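Local structure of 6-phosphogluconolactonase (Leishmania braziliensis, 3CSS) at residues A[107-112]-A[125-129]; A[153-159]-A[208-212]; A[163-167]-A[223-228]. The protein probably hydrolyses 6-phospho-D-glucono-1,5-lactone to 6-phospho-D-gluconate, the second step of the oxidative pentose phosphate pathway. One frame throughout, in Å; residues are numbered along the deposited sequence. Where two conformers were deposited one is given.

Contact 1 of 3, residues A[107-112]-A[125-129]; sequences IDRRAA and GAWAV
Val129 is the bump of this contact, and the bend of residues 107-112 is the hollow. Residues 125-129 are regular helix, with Val129 N bonded to Gly125 O at 3.1 Å. Residues 107-109 are extended or turning, and 110-112 form a short, weakly bonded helical turn. Ala112 N donates to Arg109 O at 2.9 Å. A weak capping bond of 3.4 Å runs from Arg110 N to Asp108 OD1. The CA atoms pair Arg109 with Val129 at 5.8 Å and Ala112 with Gly125 at 4.2 Å.

Val129 is in the t rotamer. Val129 CG1 meets Ile107 CG2 at 3.6 Å and Asp108 O at 3.4 Å. Val129 CG2 lies 3.6 Å from Ala112 CB and 3.8 Å from Arg109 O. One turn earlier, Gly125 presents a flat spot. Gly125 CA is 3.8 Å from Ala111 O, and Ala112 CB rests 3.6 Å from Gly125 O. A CB on Gly125 would be tight against Ala111 O and Ala112 CA. Ala111 CB touches Ala128 CB at 3.8 Å. This is close Gly/Ala packing of a short helical turn on a helix, with a valine filling the bend before the turn. Water 1 bridges the other end, accepting from Asp108 N and donating to Val129 O, both at 3.1 Å.

Arg109 CB points away from the helix. Arg109 NE bonds Ile107 O at 3.0 Å, and the Arg109 guanidinium forms a salt bridge with Glu76. Ile107 packs on Leu73 of strand 69-77, while Ala126 and Trp127 of helix 123-140 touch edge strand 186-189.

Contact 2 of 3, residues A[153-159]-A[208-212]; sequences VPVVDIV and VIQYA. Unlike the reference sequence in segment 208-212: Tyr211 (reference His).
Residues 153-159 leave one strand and enter another, and residues 208-212 fill the bend between them. Val153 and Pro154 are extended. Asp157 breaks the run with phi/psi of -72/-47°, and Ile158 and Val159 are extended again. Residues 208-211 belong to helix 206-211. Tyr211 N bonds Val208 O at 3.2 Å, Ala212 N bonds Ile209 O at 3.3 Å, and Ala212 is extended at -67/149°. The CA atoms pair Val153 with Val208 at 6.4 Å and Val156 with Ala212 at 4.7 Å.

Val153, chi1 p, sets CG2 3.9 Å from Val208 CG2 and Val153 CG1 4.1 Å from Tyr211 CD1. Tyr211, which differs from the reference sequence, has chi1 m and a cation-pi contact with Arg250. Val156 and Val208 are both t, so that Val156 CG2 meets Val208 CG1 at 4.1 Å. Val208 CG2 reaches Pro154 CD at 4.3 Å. Val159, also t, packs CG2 on Ala212 CB at 3.5 Å. Val159 CG1 is 4.4 Å from Ile209 CG1, where Ile209 is m,t.

The contact packs helix 206-211 at the N-terminal ends of parallel strands 158-162 and 214-219, in the Rossmann-like mixed sheet of this family. Val156 also has a backbone bond to Lys213.

Across the segments the direct contacts are mainly aliphatic, with a CA-H...O approach of 3.2 Å from Ala212 CA to Val156 O. Water 2 donates to Pro154 O at 2.8 Å and Val208 O at 2.7 Å, and accepts from Val156 N at 3.0 Å. One water thus links three backbone groups that the aliphatic side chains around them cannot serve.

Contact 3 of 3, residues A[163-167]-A[223-228]; sequences FGSDG and DKNWVV
Lys224 NZ donates to Phe163 O at 2.7 Å. Trp226, chi1 p, brings its indole edge to the turn, so that Trp226 NE1 donates to Ser165 O at 2.8 Å. Water 3 accepts from Ser165 N at 2.9 Å and, weakly, from Lys224 NZ at 3.0 Å. Lys224 has chi1 and chi2 m, then chi3 and chi4 t, which brings its amine to the loop.

Gly164 to Gly167 form a type I beta turn, closed by Gly167 N to Gly164 O at 2.9 Å. It lies in the glycine-rich GFGSDGH loop characteristic of 6-phosphogluconolactonases, after strand 158-162. Here Asp166 hydrogen-bonds His168, probably near the active site. Residues 223-224 are 3-10, and the chain continues into helix 225-232. CA pairs are Ser165-Lys224, 5.0 Å, and Gly167-Val227, 5.2 Å. Gly167 has phi +89°, where a side chain would jam.

Val227 CG1 sits over the Phe163 ring, 3.9 Å from the Phe163 centroid, a CH-pi contact. Val227 CG2 is 3.5 Å from Gly164 O and Gly167 CA. Val228 CG2 meets the ring edge at Phe163 CE2, 4.1 Å.

Overall arrangement
All three contacts belong to the one glucosamine-6-phosphate isomerase/6-phosphogluconolactonase fold. Contact 1 closes before the others open. Its centre is about 22 Å from that of contact 2 and about 29 Å from that of contact 3. It lies near strands 69-77 and 186-189, towards one side of the mixed sheet. The segments of contacts 2 and 3 alternate along the chain, and their centres are about 22 Å apart. Strand 158-162 runs from 153-159 to 163-167, and its parallel neighbour 214-219 runs from 208-212 to 223-228. Contact 2 lies at the N-terminal ends of this strand pair and contact 3 just beyond the C-terminal ends, while contact 1 joins two helices elsewhere.

Contact 1 of 3, residues A[107-112]-A[125-129]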
ATOM      1  N   ILE A 107      -6.812  -5.544 -11.029  1.00 29.51           N
ATOM      2  CA  ILE A 107      -8.019  -4.787 -10.710  1.00 29.39           C
ATOM      3  C   ILE A 107      -8.728  -4.478 -12.026  1.00 29.80           C
ATOM      4  O   ILE A 107      -8.110  -3.975 -12.963  1.00 30.26           O
ATOM      5  CB  ILE A 107      -7.705  -3.451  -9.989  1.00 28.94           C
ATOM      6  CG1 ILE A 107      -6.998  -3.711  -8.651  1.00 28.65           C
ATOM      7  CG2 ILE A 107      -8.992  -2.658  -9.747  1.00 29.58           C
ATOM      8  CD1 ILE A 107      -6.486  -2.446  -7.947  1.00 28.85           C
ATOM      9  N   ASP A 108     -10.021  -4.775 -12.080  1.00 30.44           N
ATOM     10  CA  ASP A 108     -10.868  -4.444 -13.221  1.00 30.42           C
ATOM     11  C   ASP A 108     -11.481  -3.055 -13.010  1.00 30.40           C
ATOM     12  O   ASP A 108     -12.376  -2.897 -12.189  1.00 30.12           O
ATOM     13  CB  ASP A 108     -11.953  -5.518 -13.366  1.00 31.14           C
ATOM     14  CG  ASP A 108     -12.808  -5.334 -14.590  1.00 31.53           C
ATOM     15  OD1 ASP A 108     -12.574  -4.382 -15.369  1.00 32.85           O
ATOM     16  OD2 ASP A 108     -13.724  -6.165 -14.769  1.00 32.72           O
ATOM     17  N   ARG A 109     -11.000  -2.051 -13.744  1.00 30.40           N
ATOM     18  CA  ARG A 109     -11.417  -0.652 -13.512  1.00 30.99           C
ATOM     19  C   ARG A 109     -12.563  -0.171 -14.355  1.00 31.17           C
ATOM     20  O   ARG A 109     -13.055   0.931 -14.145  1.00 31.43           O
ATOM     21  CB  ARG A 109     -10.278   0.339 -13.792  1.00 31.69           C
ATOM     22  CG  ARG A 109      -8.988   0.027 -13.139  1.00 32.06           C
ATOM     23  CD  ARG A 109      -8.046  -0.662 -14.092  1.00 31.25           C
ATOM     24  NE  ARG A 109      -6.965  -1.281 -13.335  1.00 30.24           N
ATOM     25  CZ  ARG A 109      -5.903  -0.626 -12.886  1.00 26.63           C
ATOM     26  NH1 ARG A 109      -5.758   0.664 -13.118  1.00 26.35           N
ATOM     27  NH2 ARG A 109      -4.995  -1.282 -12.189  1.00 26.76           N
ATOM     28  N   ARG A 110     -12.980  -0.987 -15.315  1.00 30.78           N
ATOM     29  CA  ARG A 110     -13.956  -0.616 -16.352  0.50 31.47           C
ATOM     30  C   ARG A 110     -15.219   0.043 -15.817  1.00 31.13           C
ATOM     31  O   ARG A 110     -15.741   0.994 -16.387  1.00 32.03           O
ATOM     32  CB  ARG A 110     -14.391  -1.866 -17.117  0.50 31.60           C
ATOM     33  CG  ARG A 110     -13.618  -2.162 -18.388  0.50 33.01           C
ATOM     34  CD  ARG A 110     -14.579  -2.741 -19.399  0.50 33.49           C
ATOM     35  NE  ARG A 110     -15.830  -1.990 -19.364  0.50 33.83           N
ATOM     36  CZ  ARG A 110     -16.089  -0.947 -20.142  0.50 34.41           C
ATOM     37  NH1 ARG A 110     -15.197  -0.556 -21.042  0.50 34.84           N
ATOM     38  NH2 ARG A 110     -17.243  -0.308 -20.032  0.50 35.07           N
ATOM     39  N   ALA A 111     -15.753  -0.516 -14.732  1.00 31.42           N
ATOM     40  CA  ALA A 111     -17.009  -0.005 -14.160  1.00 31.07           C
ATOM     41  C   ALA A 111     -16.912   1.459 -13.688  1.00 30.86           C
ATOM     42  O   ALA A 111     -17.932   2.139 -13.565  1.00 30.45           O
ATOM     43  CB  ALA A 111     -17.477  -0.899 -13.012  1.00 31.39           C
ATOM     44  N   ALA A 112     -15.689   1.930 -13.428  1.00 30.58           N
ATOM     45  CA  ALA A 112     -15.439   3.283 -12.916  1.00 30.39           C
ATOM     46  C   ALA A 112     -14.975   4.303 -13.960  1.00 30.63           C
ATOM     47  O   ALA A 112     -15.047   5.497 -13.711  1.00 30.53           O
ATOM     48  CB  ALA A 112     -14.408   3.223 -11.779  1.00 30.26           C
ATOM     49  N   GLY A 125     -19.437   3.895  -9.173  1.00 28.26           N
ATOM     50  CA  GLY A 125     -18.455   3.206 -10.001  1.00 27.99           C
ATOM     51  C   GLY A 125     -17.233   2.742  -9.225  1.00 27.39           C
ATOM     52  O   GLY A 125     -16.733   1.644  -9.464  1.00 27.60           O
ATOM     53  N   ALA A 126     -16.737   3.581  -8.314  1.00 27.14           N
ATOM     54  CA  ALA A 126     -15.634   3.203  -7.437  1.00 26.79           C
ATOM     55  C   ALA A 126     -15.997   1.982  -6.574  1.00 26.16           C
ATOM     56  O   ALA A 126     -15.216   1.046  -6.465  1.00 26.38           O
ATOM     57  CB  ALA A 126     -15.197   4.411  -6.553  1.00 26.26           C
ATOM     58  N   TRP A 127     -17.173   1.994  -5.958  1.00 26.48           N
ATOM     59  CA  TRP A 127     -17.642   0.837  -5.189  1.00 25.98           C
ATOM     60  C   TRP A 127     -17.760  -0.423  -6.033  1.00 26.06           C
ATOM     61  O   TRP A 127     -17.432  -1.505  -5.561  1.00 25.86           O
ATOM     62  CB  TRP A 127     -18.983   1.119  -4.511  1.00 25.85           C
ATOM     63  CG  TRP A 127     -18.874   1.735  -3.131  1.00 25.11           C
ATOM     64  CD1 TRP A 127     -19.435   2.901  -2.713  1.00 25.58           C
ATOM     65  CD2 TRP A 127     -18.172   1.200  -1.997  1.00 25.25           C
ATOM     66  NE1 TRP A 127     -19.127   3.132  -1.390  1.00 26.29           N
ATOM     67  CE2 TRP A 127     -18.346   2.107  -0.929  1.00 26.22           C
ATOM     68  CE3 TRP A 127     -17.405   0.045  -1.779  1.00 24.78           C
ATOM     69  CZ2 TRP A 127     -17.799   1.890   0.329  1.00 24.85           C
ATOM     70  CZ3 TRP A 127     -16.860  -0.163  -0.528  1.00 24.69           C
ATOM     71  CH2 TRP A 127     -17.053   0.756   0.508  1.00 24.81           C
ATOM     72  N   ALA A 128     -18.235  -0.288  -7.266  1.00 26.46           N
ATOM     73  CA  ALA A 128     -18.352  -1.437  -8.155  1.00 26.24           C
ATOM     74  C   ALA A 128     -16.979  -2.090  -8.369  1.00 26.51           C
ATOM     75  O   ALA A 128     -16.852  -3.314  -8.288  1.00 26.76           O
ATOM     76  CB  ALA A 128     -18.974  -1.018  -9.478  1.00 26.49           C
ATOM     77  N   VAL A 129     -15.956  -1.265  -8.616  1.00 26.01           N
ATOM     78  CA  VAL A 129     -14.573  -1.756  -8.767  1.00 26.10           C
ATOM     79  C   VAL A 129     -14.038  -2.357  -7.451  1.00 26.32           C
ATOM     80  O   VAL A 129     -13.456  -3.440  -7.463  1.00 26.31           O
ATOM     81  CB  VAL A 129     -13.618  -0.643  -9.278  1.00 26.28           C
ATOM     82  CG1 VAL A 129     -12.174  -1.135  -9.314  1.00 25.08           C
ATOM     83  CG2 VAL A 129     -14.057  -0.152 -10.651  1.00 25.33           C
TER
HETATM   84  O   HOH W   1     -11.925  -5.028  -9.640  0.50 24.42           O

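Contact 2 of 3, residues A[153-159]-A[208-212]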
ATOM      1  N   VAL A 153     -10.653 -11.792   6.076  1.00 17.63           N
ATOM      2  CA  VAL A 153      -9.674 -10.803   5.655  1.00 17.42           C
ATOM      3  C   VAL A 153      -8.507 -11.532   4.988  1.00 17.68           C
ATOM      4  O   VAL A 153      -8.062 -12.569   5.500  1.00 17.64           O
ATOM      5  CB  VAL A 153      -9.164  -9.958   6.875  1.00 17.98           C
ATOM      6  CG1 VAL A 153      -8.353 -10.803   7.881  1.00 18.11           C
ATOM      7  CG2 VAL A 153      -8.354  -8.794   6.406  1.00 17.38           C
ATOM      8  N   PRO A 154      -8.031 -11.013   3.838  1.00 18.38           N
ATOM      9  CA  PRO A 154      -6.800 -11.559   3.289  1.00 18.41           C
ATOM     10  C   PRO A 154      -5.638 -11.187   4.203  1.00 17.92           C
ATOM     11  O   PRO A 154      -5.612 -10.088   4.757  1.00 18.94           O
ATOM     12  CB  PRO A 154      -6.687 -10.901   1.910  1.00 18.70           C
ATOM     13  CG  PRO A 154      -7.453  -9.652   1.995  1.00 19.74           C
ATOM     14  CD  PRO A 154      -8.554  -9.901   3.020  1.00 17.96           C
ATOM     15  N   VAL A 155      -4.736 -12.141   4.413  1.00 18.29           N
ATOM     16  CA  VAL A 155      -3.560 -11.942   5.253  1.00 17.91           C
ATOM     17  C   VAL A 155      -2.388 -11.664   4.337  1.00 17.95           C
ATOM     18  O   VAL A 155      -1.909 -12.544   3.613  1.00 17.93           O
ATOM     19  CB  VAL A 155      -3.289 -13.149   6.170  1.00 17.68           C
ATOM     20  CG1 VAL A 155      -2.037 -12.909   6.999  1.00 18.11           C
ATOM     21  CG2 VAL A 155      -4.510 -13.407   7.058  1.00 18.66           C
ATOM     22  N   VAL A 156      -1.966 -10.406   4.327  1.00 17.10           N
ATOM     23  CA  VAL A 156      -0.860  -9.980   3.476  1.00 16.72           C
ATOM     24  C   VAL A 156       0.452 -10.108   4.250  1.00 16.63           C
ATOM     25  O   VAL A 156       0.539  -9.681   5.396  1.00 17.01           O
ATOM     26  CB  VAL A 156      -1.095  -8.541   2.977  1.00 17.23           C
ATOM     27  CG1 VAL A 156       0.084  -8.065   2.151  1.00 15.86           C
ATOM     28  CG2 VAL A 156      -2.402  -8.474   2.203  1.00 18.14           C
ATOM     29  N   ASP A 157       1.487 -10.664   3.628  1.00 15.75           N
ATOM     30  CA  ASP A 157       2.799 -10.782   4.292  1.00 16.37           C
ATOM     31  C   ASP A 157       3.525  -9.435   4.436  1.00 16.24           C
ATOM     32  O   ASP A 157       4.034  -9.091   5.516  1.00 16.17           O
ATOM     33  CB  ASP A 157       3.703 -11.784   3.566  1.00 16.24           C
ATOM     34  CG  ASP A 157       3.189 -13.201   3.675  1.00 17.82           C
ATOM     35  OD1 ASP A 157       3.344 -13.784   4.769  1.00 19.72           O
ATOM     36  OD2 ASP A 157       2.591 -13.693   2.701  1.00 18.42           O
ATOM     37  N   ILE A 158       3.554  -8.674   3.354  1.00 16.16           N
ATOM     38  CA  ILE A 158       4.196  -7.362   3.341  1.00 16.20           C
ATOM     39  C   ILE A 158       3.321  -6.363   2.610  1.00 15.43           C
ATOM     40  O   ILE A 158       3.006  -6.557   1.435  1.00 15.94           O
ATOM     41  CB  ILE A 158       5.581  -7.390   2.636  1.00 16.84           C
ATOM     42  CG1 ILE A 158       6.511  -8.379   3.330  1.00 19.36           C
ATOM     43  CG2 ILE A 158       6.184  -5.947   2.562  1.00 16.46           C
ATOM     44  CD1 ILE A 158       7.795  -8.627   2.585  1.00 21.35           C
ATOM     45  N   VAL A 159       2.933  -5.305   3.322  1.00 15.21           N
ATOM     46  CA  VAL A 159       2.257  -4.151   2.733  1.00 14.85           C
ATOM     47  C   VAL A 159       3.254  -3.006   2.626  1.00 14.77           C
ATOM     48  O   VAL A 159       3.754  -2.504   3.639  1.00 14.67           O
ATOM     49  CB  VAL A 159       0.994  -3.694   3.533  1.00 14.55           C
ATOM     50  CG1 VAL A 159       0.350  -2.464   2.851  1.00 15.32           C
ATOM     51  CG2 VAL A 159      -0.021  -4.848   3.708  1.00 16.94           C
ATOM     52  N   VAL A 208      -7.267  -4.537   6.665  1.00 16.11           N
ATOM     53  CA  VAL A 208      -6.321  -5.402   5.946  1.00 15.84           C
ATOM     54  C   VAL A 208      -4.909  -5.031   6.354  1.00 15.16           C
ATOM     55  O   VAL A 208      -4.084  -5.882   6.666  1.00 15.21           O
ATOM     56  CB  VAL A 208      -6.479  -5.299   4.425  1.00 16.06           C
ATOM     57  CG1 VAL A 208      -5.415  -6.117   3.719  1.00 18.60           C
ATOM     58  CG2 VAL A 208      -7.870  -5.753   3.993  1.00 16.66           C
ATOM     59  N   ILE A 209      -4.630  -3.732   6.367  1.00 14.87           N
ATOM     60  CA  ILE A 209      -3.291  -3.262   6.738  1.00 14.50           C
ATOM     61  C   ILE A 209      -2.920  -3.664   8.170  1.00 15.19           C
ATOM     62  O   ILE A 209      -1.785  -4.085   8.437  1.00 15.18           O
ATOM     63  CB  ILE A 209      -3.174  -1.730   6.490  1.00 14.49           C
ATOM     64  CG1 ILE A 209      -3.321  -1.462   4.996  1.00 14.76           C
ATOM     65  CG2 ILE A 209      -1.841  -1.209   6.966  1.00 14.02           C
ATOM     66  CD1 ILE A 209      -3.559  -0.011   4.629  1.00 15.93           C
ATOM     67  N   GLN A 210      -3.898  -3.597   9.070  1.00 15.24           N
ATOM     68  CA  GLN A 210      -3.704  -3.912  10.482  1.00 14.98           C
ATOM     69  C   GLN A 210      -3.590  -5.424  10.784  1.00 15.02           C
ATOM     70  O   GLN A 210      -3.208  -5.796  11.895  1.00 15.94           O
ATOM     71  CB  GLN A 210      -4.817  -3.271  11.308  1.00 15.28           C
ATOM     72  CG  GLN A 210      -4.719  -1.757  11.347  1.00 13.94           C
ATOM     73  CD  GLN A 210      -5.913  -1.109  11.996  1.00 14.36           C
ATOM     74  OE1 GLN A 210      -7.008  -1.674  11.972  1.00 17.55           O
ATOM     75  NE2 GLN A 210      -5.729   0.084  12.558  1.00 15.75           N
ATOM     76  N   TYR A 211      -3.964  -6.268   9.824  1.00 15.30           N
ATOM     77  CA  TYR A 211      -3.780  -7.707   9.933  1.00 16.42           C
ATOM     78  C   TYR A 211      -2.561  -8.233   9.140  1.00 16.42           C
ATOM     79  O   TYR A 211      -2.244  -9.433   9.206  1.00 16.41           O
ATOM     80  CB  TYR A 211      -5.036  -8.427   9.490  1.00 16.64           C
ATOM     81  CG  TYR A 211      -6.102  -8.497  10.549  1.00 17.33           C
ATOM     82  CD1 TYR A 211      -7.300  -7.822  10.418  1.00 18.13           C
ATOM     83  CD2 TYR A 211      -5.909  -9.271  11.682  1.00 19.34           C
ATOM     84  CE1 TYR A 211      -8.282  -7.915  11.390  1.00 17.10           C
ATOM     85  CE2 TYR A 211      -6.885  -9.371  12.671  1.00 19.45           C
ATOM     86  CZ  TYR A 211      -8.076  -8.689  12.518  1.00 19.76           C
ATOM     87  OH  TYR A 211      -9.058  -8.784  13.501  1.00 17.45           O
ATOM     88  N   ALA A 212      -1.884  -7.362   8.402  1.00 15.39           N
ATOM     89  CA  ALA A 212      -0.715  -7.762   7.632  1.00 15.40           C
ATOM     90  C   ALA A 212       0.420  -8.158   8.576  1.00 14.92           C
ATOM     91  O   ALA A 212       0.535  -7.638   9.693  1.00 15.06           O
ATOM     92  CB  ALA A 212      -0.265  -6.634   6.662  1.00 15.59           C
TER
HETATM   93  O   HOH W   2      -3.626  -8.458   5.822  1.00 23.80           O

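Contact 3 of 3, residues A[163-167]-A[223-228]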
ATOM      1  N   PHE A 163       3.525   7.878   2.536  1.00 16.34           N
ATOM      2  CA  PHE A 163       2.775   8.934   3.213  1.00 16.21           C
ATOM      3  C   PHE A 163       2.617  10.097   2.256  1.00 16.70           C
ATOM      4  O   PHE A 163       3.583  10.493   1.598  1.00 17.23           O
ATOM      5  CB  PHE A 163       3.524   9.472   4.437  1.00 16.33           C
ATOM      6  CG  PHE A 163       3.532   8.570   5.653  1.00 15.38           C
ATOM      7  CD1 PHE A 163       2.477   7.709   5.960  1.00 16.35           C
ATOM      8  CD2 PHE A 163       4.584   8.648   6.530  1.00 16.51           C
ATOM      9  CE1 PHE A 163       2.534   6.943   7.132  1.00 17.47           C
ATOM     10  CE2 PHE A 163       4.640   7.909   7.678  1.00 16.08           C
ATOM     11  CZ  PHE A 163       3.611   7.068   7.987  1.00 14.66           C
ATOM     12  N   GLY A 164       1.424  10.663   2.221  1.00 16.50           N
ATOM     13  CA  GLY A 164       1.230  11.973   1.623  1.00 16.31           C
ATOM     14  C   GLY A 164       1.469  13.080   2.616  1.00 15.93           C
ATOM     15  O   GLY A 164       1.373  12.887   3.837  1.00 15.51           O
ATOM     16  N   SER A 165       1.723  14.275   2.084  1.00 16.24           N
ATOM     17  CA  SER A 165       1.837  15.469   2.933  1.00 15.58           C
ATOM     18  C   SER A 165       0.528  15.815   3.675  1.00 15.44           C
ATOM     19  O   SER A 165       0.552  16.584   4.625  1.00 15.28           O
ATOM     20  CB  SER A 165       2.299  16.667   2.128  1.00 17.09           C
ATOM     21  OG  SER A 165       1.305  17.032   1.185  1.00 17.45           O
ATOM     22  N   ASP A 166      -0.583  15.248   3.220  1.00 14.21           N
ATOM     23  CA  ASP A 166      -1.880  15.365   3.880  1.00 14.72           C
ATOM     24  C   ASP A 166      -2.088  14.349   5.012  1.00 14.67           C
ATOM     25  O   ASP A 166      -3.155  14.332   5.644  1.00 14.18           O
ATOM     26  CB  ASP A 166      -2.992  15.246   2.846  1.00 15.21           C
ATOM     27  CG  ASP A 166      -3.133  13.843   2.285  1.00 13.87           C
ATOM     28  OD1 ASP A 166      -2.151  13.080   2.337  1.00 15.38           O
ATOM     29  OD2 ASP A 166      -4.242  13.485   1.804  1.00 14.83           O
ATOM     30  N   GLY A 167      -1.100  13.475   5.240  1.00 14.09           N
ATOM     31  CA  GLY A 167      -1.201  12.443   6.276  1.00 14.30           C
ATOM     32  C   GLY A 167      -1.822  11.125   5.828  1.00 14.07           C
ATOM     33  O   GLY A 167      -1.967  10.200   6.630  1.00 15.16           O
ATOM     34  N   ASP A 223       7.883  17.924   4.107  1.00 14.66           N
ATOM     35  CA  ASP A 223       6.439  18.066   4.165  1.00 15.43           C
ATOM     36  C   ASP A 223       5.721  16.849   4.727  1.00 15.04           C
ATOM     37  O   ASP A 223       4.515  16.895   4.919  1.00 15.13           O
ATOM     38  CB  ASP A 223       5.824  18.499   2.817  1.00 16.04           C
ATOM     39  CG  ASP A 223       6.015  17.498   1.709  1.00 18.44           C
ATOM     40  OD1 ASP A 223       6.626  16.433   1.908  1.00 20.92           O
ATOM     41  OD2 ASP A 223       5.557  17.804   0.586  1.00 21.25           O
ATOM     42  N   LYS A 224       6.456  15.762   4.982  1.00 15.24           N
ATOM     43  CA  LYS A 224       5.895  14.594   5.657  1.00 14.76           C
ATOM     44  C   LYS A 224       6.226  14.506   7.131  1.00 14.54           C
ATOM     45  O   LYS A 224       5.760  13.559   7.807  1.00 14.73           O
ATOM     46  CB  LYS A 224       6.435  13.289   5.082  1.00 15.42           C
ATOM     47  CG  LYS A 224       6.673  13.260   3.661  1.00 18.90           C
ATOM     48  CD  LYS A 224       5.473  13.258   2.922  1.00 19.36           C
ATOM     49  CE  LYS A 224       5.830  12.546   1.642  1.00 22.29           C
ATOM     50  NZ  LYS A 224       4.866  12.703   0.623  1.00 27.99           N
ATOM     51  N   ASN A 225       7.069  15.417   7.628  1.00 13.78           N
ATOM     52  CA  ASN A 225       7.559  15.317   9.000  1.00 14.12           C
ATOM     53  C   ASN A 225       6.419  15.348  10.012  1.00 13.81           C
ATOM     54  O   ASN A 225       6.432  14.593  10.958  1.00 14.87           O
ATOM     55  CB  ASN A 225       8.592  16.412   9.272  1.00 13.64           C
ATOM     56  CG  ASN A 225       9.212  16.318  10.667  1.00 15.49           C
ATOM     57  OD1 ASN A 225       9.185  17.285  11.418  1.00 17.05           O
ATOM     58  ND2 ASN A 225       9.781  15.161  11.004  1.00 17.45           N
ATOM     59  N   TRP A 226       5.409  16.194   9.800  1.00 12.74           N
ATOM     60  CA  TRP A 226       4.307  16.262  10.754  1.00 12.84           C
ATOM     61  C   TRP A 226       3.530  14.959  10.790  1.00 12.95           C
ATOM     62  O   TRP A 226       2.955  14.580  11.817  1.00 13.31           O
ATOM     63  CB  TRP A 226       3.375  17.423  10.418  1.00 13.11           C
ATOM     64  CG  TRP A 226       2.441  17.249   9.238  1.00 12.39           C
ATOM     65  CD1 TRP A 226       2.693  17.595   7.939  1.00 13.63           C
ATOM     66  CD2 TRP A 226       1.114  16.708   9.256  1.00 12.99           C
ATOM     67  NE1 TRP A 226       1.621  17.319   7.161  1.00 12.67           N
ATOM     68  CE2 TRP A 226       0.629  16.767   7.927  1.00 12.21           C
ATOM     69  CE3 TRP A 226       0.296  16.154  10.246  1.00 13.10           C
ATOM     70  CZ2 TRP A 226      -0.642  16.314   7.571  1.00 13.54           C
ATOM     71  CZ3 TRP A 226      -0.970  15.732   9.888  1.00 12.72           C
ATOM     72  CH2 TRP A 226      -1.423  15.808   8.571  1.00 12.79           C
ATOM     73  N   VAL A 227       3.492  14.290   9.641  1.00 12.37           N
ATOM     74  CA  VAL A 227       2.819  12.992   9.546  1.00 11.99           C
ATOM     75  C   VAL A 227       3.576  11.955  10.365  1.00 12.89           C
ATOM     76  O   VAL A 227       3.005  11.203  11.164  1.00 12.95           O
ATOM     77  CB  VAL A 227       2.706  12.545   8.070  1.00 12.01           C
ATOM     78  CG1 VAL A 227       2.030  11.170   7.991  1.00 11.60           C
ATOM     79  CG2 VAL A 227       1.959  13.631   7.220  1.00 10.91           C
ATOM     80  N   VAL A 228       4.877  11.879  10.134  1.00 12.71           N
ATOM     81  CA  VAL A 228       5.705  10.941  10.877  1.00 13.16           C
ATOM     82  C   VAL A 228       5.586  11.185  12.393  1.00 13.47           C
ATOM     83  O   VAL A 228       5.341  10.254  13.177  1.00 13.82           O
ATOM     84  CB  VAL A 228       7.183  11.123  10.418  1.00 13.00           C
ATOM     85  CG1 VAL A 228       8.125  10.364  11.343  1.00 12.69           C
ATOM     86  CG2 VAL A 228       7.384  10.659   8.973  1.00 13.84           C
TER
HETATM   87  O   HOH W   3       2.682  14.265  -0.630  1.00 26.00           O